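Local coordinates for protein carbohydrate oxidase (Microdochium nivale, PDB 3RJA) that catalyses the FAD-dependent oxidation of the C1 hydroxyl of mono-, oligo- and polysaccharides to lactones, reducing molecular oxygen to hydrogen peroxide, at residues Arg24-Arg32 / Ile311-Tyr320; Glu4-Asp15 / Thr38-His48. All coordinates share one frame; numbering follows the deposited sequence.

In the fold
Both contacts line a site for the bound substrate analogue, but two different copies of it. The centre of contact 1 (Arg24-Arg32 / Ile311-Tyr320) lies about 16 Å from that of the chain; this contact borders the flavin, with the side chain of Phe29 about 4 Å from the analogue in the active site. The centre of contact 2 (Glu4-Asp15 / Thr38-His48) is farther out, about 28 Å from the chain centre, and this contact holds part of a second, peripheral sugar site. The centres of contacts 1 and 2 are about 22 Å apart. Helix 20-25 connects them: in contact 1 it carries Asp25 and Arg24, and Val26, next to Asp25, has its CB 3.9 Å from CD1 of Ile40 in contact 2.

Contact 1 (Arg24-Arg32 / Ile311-Tyr320); sequences RDVEPFNIR and ITPQPVENFY. With FAD (flavin-adenine dinucleotide), chain B; SO4 (sulfate ion), chain J.
Phe29 and Glu317 meet beside the flavin, where the loop after helix 20-25 makes a single beta bridge with the residues leading into strand 318-326 of the large antiparallel sheet. Phe29 CZ lies 3.5 Å from Glu317 CD, the two side chains running side by side; FAD C8M sits over one face of the ring, 3.4 Å from Phe29 CE2. Both residues line the substrate-analogue pocket, and Arg391 forms a salt bridge with Glu317 while Tyr389 hydrogen-bonds to it. Gln314 brings NE2 to 3.3 Å from FAD C7M, its OE1 held by Gly134 N. Behind this shell, the bridge is closed by a nearly straight bond from Glu317 N to Phe29 O (2.9 Å, 173°) and by Ile31 N to Glu317 O. The Asn30 side chain grips Phe319, two residues beyond its bridge partner Glu317: its amide stacks on the Phe319 ring, planes 6° apart with ND2 over the centre, while OD1 accepts from Phe319 N and ND2 donates to Phe319 O. Phe319 CG lies between its own backbone N and carbonyl carbon (chi1 70°), which turns the ring back against that amide. OD1 also takes Arg32 N, completing an Asx turn, the two donors arriving from opposite faces. At the other end of the contact, Arg24 NH2 reaches a lone pair of Ile311 O at 3.1 Å and forms a salt bridge with Asp89. Arg32 NE donates to Phe319 O at 2.8 Å, from the face opposite Asn30 ND2.

Contact 2 (Glu4-Asp15 / Thr38-His48); sequences EACLSAAGVPID and TAIAQTQTTAH. With ABL ((2R,3R,4R,5R)-4,5-dihydroxy-2-(hydroxymethyl)-6-oxopiperidin-3-yl beta-D-glucopyranoside), chain H.
The His48 imidazole is sandwiched between Pro13 CD on one face, a CH-pi contact 3.8 Å from the ring centroid, and Thr45 OG1 on the other. Its edge is equally occupied: Gln44 N donates in the ring plane to His48 ND1 (2.9 Å), and a water bridges NE2 to Gly11 O. With CG anti to the carbonyl carbon (chi1 -73°), the ring reaches back past the first turn of helix 46-58, which Thr45 OG1 N-caps by accepting from His48 N. With an alanine here, Gln44 N would probably lose its acceptor and a gap open beside Pro13. Gly11 ends helix 2-9 in a Schellman motif, and the chain then runs past strand 39-42, an edge strand of a three-stranded parallel sheet, forming a single beta bridge at Ile14 and Ala41. Asp15 N donates to Ile40 O and Gln42 N to Pro13 O, both at 2.9 Å. Between helix 2-9 and the strand, Val12 CG1 packs 3.7 Å from Ala41 CB, with Leu7 CD1 against the same methyl. On the sugar side, Asp15 OD1 stands 2.8 Å from N5 of the bound analogue, whose O6A lies 3.4 Å from Pro13 CB.

Contact 1 (Arg24-Arg32 / Ile311-Tyr320)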
loop_
_atom_site.group_PDB
_atom_site.type_symbol
_atom_site.label_atom_id
_atom_site.label_comp_id
_atom_site.label_asym_id
_atom_site.label_seq_id
_atom_site.Cartn_x
_atom_site.Cartn_y
_atom_site.Cartn_z
ATOM N N ARG A 24 13.031 -14.065 13.249
ATOM C CA ARG A 24 11.755 -13.435 12.969
ATOM C C ARG A 24 11.931 -12.077 12.244
ATOM O O ARG A 24 11.302 -11.834 11.224
ATOM C CB ARG A 24 10.963 -13.223 14.266
ATOM C CG ARG A 24 9.722 -12.333 14.082
ATOM C CD ARG A 24 8.910 -12.146 15.382
ATOM N NE ARG A 24 8.178 -10.884 15.323
ATOM C CZ ARG A 24 7.220 -10.512 16.177
ATOM N NH1 ARG A 24 6.855 -11.333 17.160
ATOM N NH2 ARG A 24 6.622 -9.316 16.045
ATOM N N ASP A 25 12.770 -11.208 12.793
ATOM C CA ASP A 25 12.901 -9.840 12.295
ATOM C C ASP A 25 13.567 -9.747 10.892
ATOM O O ASP A 25 13.279 -8.822 10.117
ATOM C CB ASP A 25 13.690 -8.984 13.288
ATOM C CG ASP A 25 12.900 -8.629 14.576
ATOM O OD1 ASP A 25 11.664 -8.758 14.638
ATOM O OD2 ASP A 25 13.551 -8.192 15.559
ATOM N N VAL A 26 14.456 -10.709 10.587
ATOM C CA VAL A 26 15.274 -10.652 9.390
ATOM C C VAL A 26 14.549 -11.321 8.195
ATOM O O VAL A 26 15.020 -11.252 7.044
ATOM C CB VAL A 26 16.669 -11.335 9.598
ATOM C CG1 VAL A 26 16.572 -12.865 9.400
ATOM C CG2 VAL A 26 17.687 -10.771 8.603
ATOM N N GLU A 27 13.425 -11.970 8.482
ATOM C CA GLU A 27 12.699 -12.690 7.445
ATOM C C GLU A 27 11.808 -11.711 6.654
ATOM O O GLU A 27 10.945 -11.052 7.247
ATOM C CB GLU A 27 11.836 -13.802 8.081
ATOM C CG GLU A 27 11.078 -14.686 7.063
ATOM C CD GLU A 27 10.223 -15.766 7.741
ATOM O OE1 GLU A 27 9.517 -15.457 8.732
ATOM O OE2 GLU A 27 10.272 -16.927 7.273
ATOM N N PRO A 28 12.010 -11.604 5.332
ATOM C CA PRO A 28 11.151 -10.708 4.486
ATOM C C PRO A 28 9.766 -11.297 4.310
ATOM O O PRO A 28 9.621 -12.537 4.379
ATOM C CB PRO A 28 11.829 -10.757 3.127
ATOM C CG PRO A 28 12.516 -12.182 3.092
ATOM C CD PRO A 28 12.949 -12.421 4.526
ATOM N N PHE A 29 8.763 -10.459 4.024
ATOM C CA PHE A 29 7.470 -10.996 3.595
ATOM C C PHE A 29 7.634 -11.743 2.246
ATOM O O PHE A 29 7.048 -12.807 2.040
ATOM C CB PHE A 29 6.387 -9.887 3.490
ATOM C CG PHE A 29 5.115 -10.343 2.791
ATOM C CD1 PHE A 29 4.233 -11.250 3.421
ATOM C CD2 PHE A 29 4.805 -9.888 1.514
ATOM C CE1 PHE A 29 3.065 -11.679 2.766
ATOM C CE2 PHE A 29 3.621 -10.325 0.831
ATOM C CZ PHE A 29 2.762 -11.196 1.447
ATOM N N ASN A 30 8.390 -11.140 1.326
ATOM C CA ASN A 30 8.708 -11.725 0.022
ATOM C C ASN A 30 10.044 -12.472 0.119
ATOM O O ASN A 30 11.138 -11.858 0.035
ATOM C CB ASN A 30 8.784 -10.654 -1.087
ATOM C CG ASN A 30 8.734 -11.274 -2.481
ATOM O OD1 ASN A 30 8.839 -12.493 -2.605
ATOM N ND2 ASN A 30 8.550 -10.458 -3.518
ATOM N N ILE A 31 9.965 -13.787 0.315
ATOM C CA ILE A 31 11.182 -14.594 0.498
ATOM C C ILE A 31 11.988 -14.773 -0.785
ATOM O O ILE A 31 13.107 -15.286 -0.751
ATOM C CB ILE A 31 10.892 -15.948 1.138
ATOM C CG1 ILE A 31 9.958 -16.784 0.233
ATOM C CG2 ILE A 31 10.403 -15.735 2.568
ATOM C CD1 ILE A 31 9.973 -18.270 0.551
ATOM N N ARG A 32 11.428 -14.322 -1.910
ATOM C CA ARG A 32 12.200 -14.200 -3.120
ATOM C C ARG A 32 13.332 -13.209 -2.898
ATOM O O ARG A 32 14.321 -13.207 -3.643
ATOM C CB ARG A 32 11.315 -13.679 -4.263
ATOM C CG ARG A 32 11.977 -13.744 -5.641
ATOM C CD ARG A 32 11.032 -13.334 -6.759
ATOM N NE ARG A 32 10.714 -11.903 -6.789
ATOM C CZ ARG A 32 11.523 -10.949 -7.250
ATOM N NH1 ARG A 32 11.122 -9.679 -7.263
ATOM N NH2 ARG A 32 12.738 -11.249 -7.684
ATOM N N ILE A 311 0.113 -8.880 15.779
ATOM C CA ILE A 311 1.277 -8.225 16.399
ATOM C C ILE A 311 2.580 -8.970 16.034
ATOM O O ILE A 311 3.642 -8.696 16.586
ATOM C CB ILE A 311 1.117 -8.121 17.937
ATOM C CG1 ILE A 311 0.921 -9.513 18.563
ATOM C CG2 ILE A 311 -0.065 -7.171 18.300
ATOM C CD1 ILE A 311 1.103 -9.531 20.124
ATOM N N THR A 312 2.452 -9.913 15.102
ATOM C CA THR A 312 3.526 -10.707 14.507
ATOM C C THR A 312 3.355 -10.636 12.975
ATOM O O THR A 312 2.300 -10.218 12.507
ATOM C CB THR A 312 3.377 -12.207 14.875
ATOM O OG1 THR A 312 2.025 -12.602 14.632
ATOM C CG2 THR A 312 3.715 -12.450 16.326
ATOM N N PRO A 313 4.380 -11.053 12.196
ATOM C CA PRO A 313 4.280 -11.067 10.720
ATOM C C PRO A 313 3.201 -12.041 10.234
ATOM O O PRO A 313 2.931 -12.999 10.926
ATOM C CB PRO A 313 5.655 -11.600 10.278
ATOM C CG PRO A 313 6.584 -11.375 11.439
ATOM C CD PRO A 313 5.707 -11.516 12.667
ATOM N N GLN A 314 2.617 -11.830 9.049
ATOM C CA GLN A 314 1.804 -12.891 8.461
ATOM C C GLN A 314 2.705 -13.889 7.734
ATOM O O GLN A 314 3.919 -13.641 7.607
ATOM C CB GLN A 314 0.625 -12.382 7.607
ATOM C CG GLN A 314 0.837 -11.182 6.713
ATOM C CD GLN A 314 -0.444 -10.821 5.943
ATOM O OE1 GLN A 314 -1.204 -9.885 6.309
ATOM N NE2 GLN A 314 -0.695 -11.571 4.884
ATOM N N PRO A 315 2.144 -15.044 7.314
ATOM C CA PRO A 315 2.972 -16.019 6.595
ATOM C C PRO A 315 3.623 -15.382 5.378
ATOM O O PRO A 315 3.031 -14.503 4.739
ATOM C CB PRO A 315 1.969 -17.116 6.177
ATOM C CG PRO A 315 0.836 -17.019 7.255
ATOM C CD PRO A 315 0.779 -15.544 7.602
ATOM N N VAL A 316 4.821 -15.842 5.040
ATOM C CA VAL A 316 5.590 -15.252 3.951
ATOM C C VAL A 316 5.089 -15.819 2.655
ATOM O O VAL A 316 4.407 -16.854 2.644
ATOM C CB VAL A 316 7.111 -15.543 4.088
ATOM C CG1 VAL A 316 7.677 -14.899 5.381
ATOM C CG2 VAL A 316 7.392 -17.067 4.057
ATOM N N GLU A 317 5.425 -15.130 1.563
ATOM C CA GLU A 317 5.053 -15.565 0.231
ATOM C C GLU A 317 6.249 -15.392 -0.684
ATOM O O GLU A 317 7.246 -14.752 -0.318
ATOM C CB GLU A 317 3.841 -14.760 -0.298
ATOM C CG GLU A 317 2.604 -14.868 0.610
ATOM C CD GLU A 317 1.364 -14.117 0.075
ATOM O OE1 GLU A 317 1.305 -13.718 -1.109
ATOM O OE2 GLU A 317 0.451 -13.897 0.872
ATOM N N ASN A 318 6.129 -15.937 -1.890
ATOM C CA ASN A 318 7.249 -16.001 -2.819
ATOM C C ASN A 318 6.774 -15.547 -4.209
ATOM O O ASN A 318 6.098 -16.306 -4.922
ATOM C CB ASN A 318 7.777 -17.448 -2.850
ATOM C CG ASN A 318 8.934 -17.632 -3.802
ATOM O OD1 ASN A 318 9.711 -16.709 -4.052
ATOM N ND2 ASN A 318 9.051 -18.838 -4.359
ATOM N N PHE A 319 7.107 -14.319 -4.607
ATOM C CA PHE A 319 6.319 -13.729 -5.682
ATOM C C PHE A 319 6.958 -12.542 -6.381
ATOM O O PHE A 319 8.004 -12.018 -5.961
ATOM C CB PHE A 319 4.939 -13.291 -5.110
ATOM C CG PHE A 319 5.026 -12.081 -4.169
ATOM C CD1 PHE A 319 5.303 -12.248 -2.814
ATOM C CD2 PHE A 319 4.829 -10.792 -4.656
ATOM C CE1 PHE A 319 5.381 -11.134 -1.960
ATOM C CE2 PHE A 319 4.900 -9.668 -3.807
ATOM C CZ PHE A 319 5.174 -9.832 -2.480
ATOM N N TYR A 320 6.298 -12.131 -7.460
ATOM C CA TYR A 320 6.607 -10.920 -8.164
ATOM C C TYR A 320 5.288 -10.182 -8.377
ATOM O O TYR A 320 4.222 -10.812 -8.512
ATOM C CB TYR A 320 7.251 -11.219 -9.515
ATOM C CG TYR A 320 7.633 -9.966 -10.281
ATOM C CD1 TYR A 320 8.462 -8.985 -9.706
ATOM C CD2 TYR A 320 7.187 -9.764 -11.574
ATOM C CE1 TYR A 320 8.829 -7.846 -10.403
ATOM C CE2 TYR A 320 7.544 -8.634 -12.285
ATOM C CZ TYR A 320 8.360 -7.674 -11.698
ATOM O OH TYR A 320 8.690 -6.545 -12.423
HETATM P PA FAD B . 7.854 -2.086 5.105
HETATM O O1A FAD B . 8.213 -2.233 6.560
HETATM O O2A FAD B . 8.464 -3.118 4.192
HETATM O O5B FAD B . 8.301 -0.627 4.607
HETATM C C5B FAD B . 7.842 -0.141 3.350
HETATM C C4B FAD B . 8.613 1.147 3.012
HETATM O O4B FAD B . 8.300 2.158 3.970
HETATM C C3B FAD B . 10.129 0.964 3.056
HETATM O O3B FAD B . 10.729 1.902 2.159
HETATM C C2B FAD B . 10.445 1.393 4.485
HETATM O O2B FAD B . 11.772 1.789 4.740
HETATM C C1B FAD B . 9.464 2.545 4.650
HETATM N N9A FAD B . 9.146 2.740 6.062
HETATM C C8A FAD B . 8.771 1.782 6.998
HETATM N N7A FAD B . 8.580 2.430 8.179
HETATM C C5A FAD B . 8.797 3.743 7.999
HETATM C C6A FAD B . 8.741 4.829 8.878
HETATM N N6A FAD B . 8.395 4.656 10.173
HETATM N N1A FAD B . 9.014 6.087 8.371
HETATM C C2A FAD B . 9.379 6.257 7.039
HETATM N N3A FAD B . 9.475 5.183 6.177
HETATM C C4A FAD B . 9.170 3.947 6.667
HETATM N N1 FAD B . -1.600 -1.853 -0.241
HETATM C C2 FAD B . -2.761 -1.080 -0.364
HETATM O O2 FAD B . -2.715 0.115 -0.680
HETATM N N3 FAD B . -3.970 -1.696 -0.053
HETATM C C4 FAD B . -4.107 -2.967 0.472
HETATM O O4 FAD B . -5.223 -3.402 0.834
HETATM C C4X FAD B . -2.848 -3.772 0.533
HETATM N N5 FAD B . -2.874 -5.008 1.001
HETATM C C5X FAD B . -1.721 -5.739 1.172
HETATM C C6 FAD B . -1.758 -7.028 1.763
HETATM C C7 FAD B . -0.595 -7.712 2.062
HETATM C C7M FAD B . -0.647 -9.120 2.690
HETATM C C8 FAD B . 0.647 -7.056 1.889
HETATM C C8M FAD B . 1.950 -7.754 2.225
HETATM C C9 FAD B . 0.705 -5.826 1.251
HETATM C C9A FAD B . -0.471 -5.132 0.904
HETATM N N10 FAD B . -0.449 -3.815 0.384
HETATM C C10 FAD B . -1.628 -3.141 0.104
HETATM C "C1'" FAD B . 0.871 -3.172 0.080
HETATM C "C2'" FAD B . 1.313 -2.287 1.238
HETATM O "O2'" FAD B . 0.536 -1.097 1.243
HETATM C "C3'" FAD B . 2.765 -1.900 1.066
HETATM O "O3'" FAD B . 3.558 -3.054 0.886
HETATM C "C4'" FAD B . 3.231 -1.088 2.286
HETATM O "O4'" FAD B . 4.286 -0.259 1.905
HETATM C "C5'" FAD B . 3.631 -1.996 3.452
HETATM O "O5'" FAD B . 4.022 -1.211 4.545
HETATM P P FAD B . 4.974 -1.877 5.680
HETATM O O1P FAD B . 5.193 -0.914 6.808
HETATM O O2P FAD B . 4.373 -3.210 6.130
HETATM O O3P FAD B . 6.277 -2.159 4.794
HETATM S S SO4 J . 16.367 -12.245 -7.854
HETATM O O1 SO4 J . 15.336 -13.119 -7.291
HETATM O O2 SO4 J . 17.019 -11.511 -6.757
HETATM O O3 SO4 J . 17.347 -13.083 -8.568
HETATM O O4 SO4 J . 15.776 -11.270 -8.781
HETATM O O HOH W 1 4.844 -10.512 19.065
#

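Contact 2 (Glu4-Asp15 / Thr38-His48)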
loop_
_atom_site.group_PDB
_atom_site.type_symbol
_atom_site.label_atom_id
_atom_site.label_comp_id
_atom_site.label_asym_id
_atom_site.label_seq_id
_atom_site.Cartn_x
_atom_site.Cartn_y
_atom_site.Cartn_z
ATOM N N GLU A 4 27.278 -2.691 16.353
ATOM C CA GLU A 4 26.689 -3.304 17.556
ATOM C C GLU A 4 27.104 -2.486 18.806
ATOM O O GLU A 4 26.275 -2.104 19.626
ATOM C CB GLU A 4 27.143 -4.758 17.720
ATOM C CG GLU A 4 26.617 -5.763 16.659
ATOM C CD GLU A 4 27.353 -5.684 15.322
ATOM O OE1 GLU A 4 28.435 -5.061 15.263
ATOM O OE2 GLU A 4 26.848 -6.262 14.334
ATOM N N ALA A 5 28.396 -2.214 18.927
ATOM C CA ALA A 5 28.934 -1.456 20.069
ATOM C C ALA A 5 28.255 -0.098 20.150
ATOM O O ALA A 5 27.834 0.320 21.220
ATOM C CB ALA A 5 30.440 -1.274 19.913
ATOM N N CYS A 6 28.117 0.562 18.999
ATOM C CA CYS A 6 27.492 1.896 18.948
ATOM C C CYS A 6 26.053 1.865 19.439
ATOM O O CYS A 6 25.642 2.732 20.197
ATOM C CB CYS A 6 27.519 2.479 17.528
ATOM S SG CYS A 6 26.915 4.185 17.456
ATOM N N LEU A 7 25.285 0.884 18.973
ATOM C CA LEU A 7 23.891 0.778 19.347
ATOM C C LEU A 7 23.762 0.435 20.842
ATOM O O LEU A 7 22.923 0.996 21.549
ATOM C CB LEU A 7 23.191 -0.287 18.481
ATOM C CG LEU A 7 22.986 0.098 17.025
ATOM C CD1 LEU A 7 22.597 -1.119 16.171
ATOM C CD2 LEU A 7 21.979 1.273 16.858
ATOM N N SER A 8 24.597 -0.488 21.311
ATOM C CA SER A 8 24.540 -0.916 22.707
ATOM C C SER A 8 24.935 0.208 23.674
ATOM O O SER A 8 24.299 0.365 24.708
ATOM C CB SER A 8 25.386 -2.159 22.915
ATOM O OG SER A 8 24.626 -3.292 22.563
ATOM N N ALA A 9 25.954 0.993 23.310
ATOM C CA ALA A 9 26.381 2.180 24.073
ATOM C C ALA A 9 25.263 3.181 24.265
ATOM O O ALA A 9 25.231 3.869 25.281
ATOM C CB ALA A 9 27.570 2.876 23.380
ATOM N N ALA A 10 24.349 3.259 23.291
ATOM C CA ALA A 10 23.190 4.174 23.352
ATOM C C ALA A 10 21.941 3.549 23.951
ATOM O O ALA A 10 20.872 4.166 23.950
ATOM C CB ALA A 10 22.879 4.734 21.949
ATOM N N GLY A 11 22.062 2.335 24.488
ATOM C CA GLY A 11 20.914 1.626 25.054
ATOM C C GLY A 11 19.903 1.076 24.032
ATOM O O GLY A 11 18.772 0.741 24.398
ATOM N N VAL A 12 20.288 0.980 22.757
ATOM C CA VAL A 12 19.357 0.490 21.728
ATOM C C VAL A 12 19.409 -1.034 21.656
ATOM O O VAL A 12 20.471 -1.588 21.413
ATOM C CB VAL A 12 19.682 1.069 20.341
ATOM C CG1 VAL A 12 18.761 0.469 19.286
ATOM C CG2 VAL A 12 19.567 2.570 20.369
ATOM N N PRO A 13 18.260 -1.718 21.880
ATOM C CA PRO A 13 18.263 -3.192 21.761
ATOM C C PRO A 13 18.624 -3.624 20.340
ATOM O O PRO A 13 18.259 -2.962 19.357
ATOM C CB PRO A 13 16.834 -3.592 22.123
ATOM C CG PRO A 13 16.259 -2.385 22.854
ATOM C CD PRO A 13 16.940 -1.191 22.277
ATOM N N ILE A 14 19.420 -4.684 20.247
ATOM C CA ILE A 14 19.856 -5.179 18.966
ATOM C C ILE A 14 19.484 -6.644 18.859
ATOM O O ILE A 14 19.388 -7.307 19.865
ATOM C CB ILE A 14 21.364 -4.937 18.725
ATOM C CG1 ILE A 14 22.230 -5.559 19.826
ATOM C CG2 ILE A 14 21.642 -3.422 18.573
ATOM C CD1 ILE A 14 23.721 -5.639 19.478
ATOM N N ASP A 15 19.241 -7.144 17.649
ATOM C CA ASP A 15 18.991 -8.569 17.492
ATOM C C ASP A 15 20.336 -9.305 17.405
ATOM O O ASP A 15 21.312 -8.779 16.890
ATOM C CB ASP A 15 18.133 -8.884 16.249
ATOM C CG ASP A 15 16.673 -8.493 16.401
ATOM O OD1 ASP A 15 16.156 -8.319 17.530
ATOM O OD2 ASP A 15 16.008 -8.370 15.344
ATOM N N THR A 38 23.485 -5.081 8.140
ATOM C CA THR A 38 24.669 -5.197 8.978
ATOM C C THR A 38 24.301 -5.426 10.459
ATOM O O THR A 38 25.023 -6.120 11.187
ATOM C CB THR A 38 25.651 -4.030 8.822
ATOM O OG1 THR A 38 26.809 -4.330 9.592
ATOM C CG2 THR A 38 25.047 -2.698 9.283
ATOM N N ALA A 39 23.180 -4.831 10.882
ATOM C CA ALA A 39 22.664 -5.018 12.220
ATOM C C ALA A 39 21.190 -4.666 12.252
ATOM O O ALA A 39 20.737 -3.877 11.433
ATOM C CB ALA A 39 23.461 -4.136 13.246
ATOM N N ILE A 40 20.453 -5.250 13.206
ATOM C CA ILE A 40 19.055 -4.922 13.405
ATOM C C ILE A 40 18.842 -4.290 14.787
ATOM O O ILE A 40 19.059 -4.953 15.809
ATOM C CB ILE A 40 18.155 -6.148 13.260
ATOM C CG1 ILE A 40 18.471 -6.932 11.966
ATOM C CG2 ILE A 40 16.659 -5.731 13.284
ATOM C CD1 ILE A 40 17.542 -8.184 11.781
ATOM N N ALA A 41 18.422 -3.009 14.794
ATOM C CA ALA A 41 18.042 -2.265 16.001
ATOM C C ALA A 41 16.539 -2.453 16.226
ATOM O O ALA A 41 15.716 -1.957 15.433
ATOM C CB ALA A 41 18.350 -0.787 15.852
ATOM N N GLN A 42 16.185 -3.184 17.281
ATOM C CA GLN A 42 14.781 -3.483 17.566
ATOM C C GLN A 42 14.297 -2.415 18.562
ATOM O O GLN A 42 14.410 -2.594 19.793
ATOM C CB GLN A 42 14.643 -4.885 18.151
ATOM C CG GLN A 42 13.199 -5.410 18.191
ATOM C CD GLN A 42 13.066 -6.686 19.005
ATOM O OE1 GLN A 42 13.057 -7.808 18.453
ATOM N NE2 GLN A 42 12.957 -6.533 20.306
ATOM N N THR A 43 13.802 -1.298 18.029
ATOM C CA THR A 43 13.592 -0.099 18.840
ATOM C C THR A 43 12.334 -0.164 19.696
ATOM O O THR A 43 11.341 -0.746 19.282
ATOM C CB THR A 43 13.522 1.175 17.963
ATOM O OG1 THR A 43 12.483 1.044 16.977
ATOM C CG2 THR A 43 14.876 1.440 17.279
ATOM N N GLN A 44 12.359 0.502 20.846
ATOM C CA GLN A 44 11.200 0.580 21.729
ATOM C C GLN A 44 10.675 2.016 21.871
ATOM O O GLN A 44 9.511 2.230 22.210
ATOM C CB GLN A 44 11.551 0.001 23.128
ATOM C CG GLN A 44 11.769 -1.516 23.122
ATOM C CD GLN A 44 10.463 -2.325 22.917
ATOM O OE1 GLN A 44 9.358 -1.816 23.150
ATOM N NE2 GLN A 44 10.592 -3.575 22.470
ATOM N N THR A 45 11.520 3.002 21.607
ATOM C CA THR A 45 11.153 4.405 21.822
ATOM C C THR A 45 11.641 5.292 20.669
ATOM O O THR A 45 12.497 4.870 19.869
ATOM C CB THR A 45 11.855 4.963 23.072
ATOM O OG1 THR A 45 13.275 4.995 22.829
ATOM C CG2 THR A 45 11.542 4.116 24.348
ATOM N N THR A 46 11.148 6.536 20.626
ATOM C CA THR A 46 11.615 7.516 19.657
ATOM C C THR A 46 13.127 7.749 19.797
ATOM O O THR A 46 13.861 7.806 18.785
ATOM C CB THR A 46 10.822 8.835 19.760
ATOM O OG1 THR A 46 9.429 8.543 19.554
ATOM C CG2 THR A 46 11.279 9.857 18.678
ATOM N N ALA A 47 13.590 7.823 21.049
ATOM C CA ALA A 47 14.983 8.042 21.370
ATOM C C ALA A 47 15.886 6.933 20.794
ATOM O O ALA A 47 17.004 7.211 20.327
ATOM C CB ALA A 47 15.149 8.151 22.914
ATOM N N HIS A 48 15.413 5.685 20.830
ATOM C CA HIS A 48 16.127 4.577 20.196
ATOM C C HIS A 48 16.298 4.816 18.692
ATOM O O HIS A 48 17.398 4.615 18.141
ATOM C CB HIS A 48 15.378 3.265 20.399
ATOM C CG HIS A 48 15.459 2.719 21.795
ATOM N ND1 HIS A 48 14.578 1.761 22.263
ATOM C CD2 HIS A 48 16.311 2.990 22.821
ATOM C CE1 HIS A 48 14.883 1.469 23.521
ATOM N NE2 HIS A 48 15.922 2.206 23.887
HETATM C C1A ABL H . 17.261 -10.587 20.030
HETATM O O1A ABL H . 17.625 -11.089 18.941
HETATM C C2A ABL H . 17.323 -11.375 21.340
HETATM O O2A ABL H . 17.202 -12.753 20.995
HETATM C C3A ABL H . 16.139 -11.014 22.252
HETATM O O3A ABL H . 16.325 -11.687 23.510
HETATM C C4A ABL H . 16.100 -9.530 22.489
HETATM O O1 ABL H . 14.988 -9.187 23.338
HETATM C C5A ABL H . 15.779 -8.912 21.102
HETATM N N5 ABL H . 16.782 -9.325 20.104
HETATM C C6A ABL H . 15.843 -7.369 21.186
HETATM O O6A ABL H . 16.858 -6.961 22.085
HETATM C C1 ABL H . 15.179 -8.608 24.652
HETATM C C2 ABL H . 13.798 -8.314 25.270
HETATM O O2 ABL H . 13.063 -7.406 24.444
HETATM C C3 ABL H . 13.953 -7.723 26.664
HETATM O O3 ABL H . 12.664 -7.673 27.245
HETATM C C4 ABL H . 14.949 -8.571 27.517
HETATM O O4 ABL H . 15.251 -7.891 28.726
HETATM C C5 ABL H . 16.246 -8.831 26.742
HETATM O O5 ABL H . 15.880 -9.477 25.513
HETATM C C6 ABL H . 17.309 -9.620 27.518
HETATM O O6 ABL H . 16.892 -10.865 28.014
HETATM O O HOH W 2 27.504 -6.069 11.637
HETATM O O HOH W 3 18.797 5.504 22.645
HETATM O O HOH W 4 17.487 2.456 26.365
HETATM O O HOH W 5 21.367 -7.434 14.647
#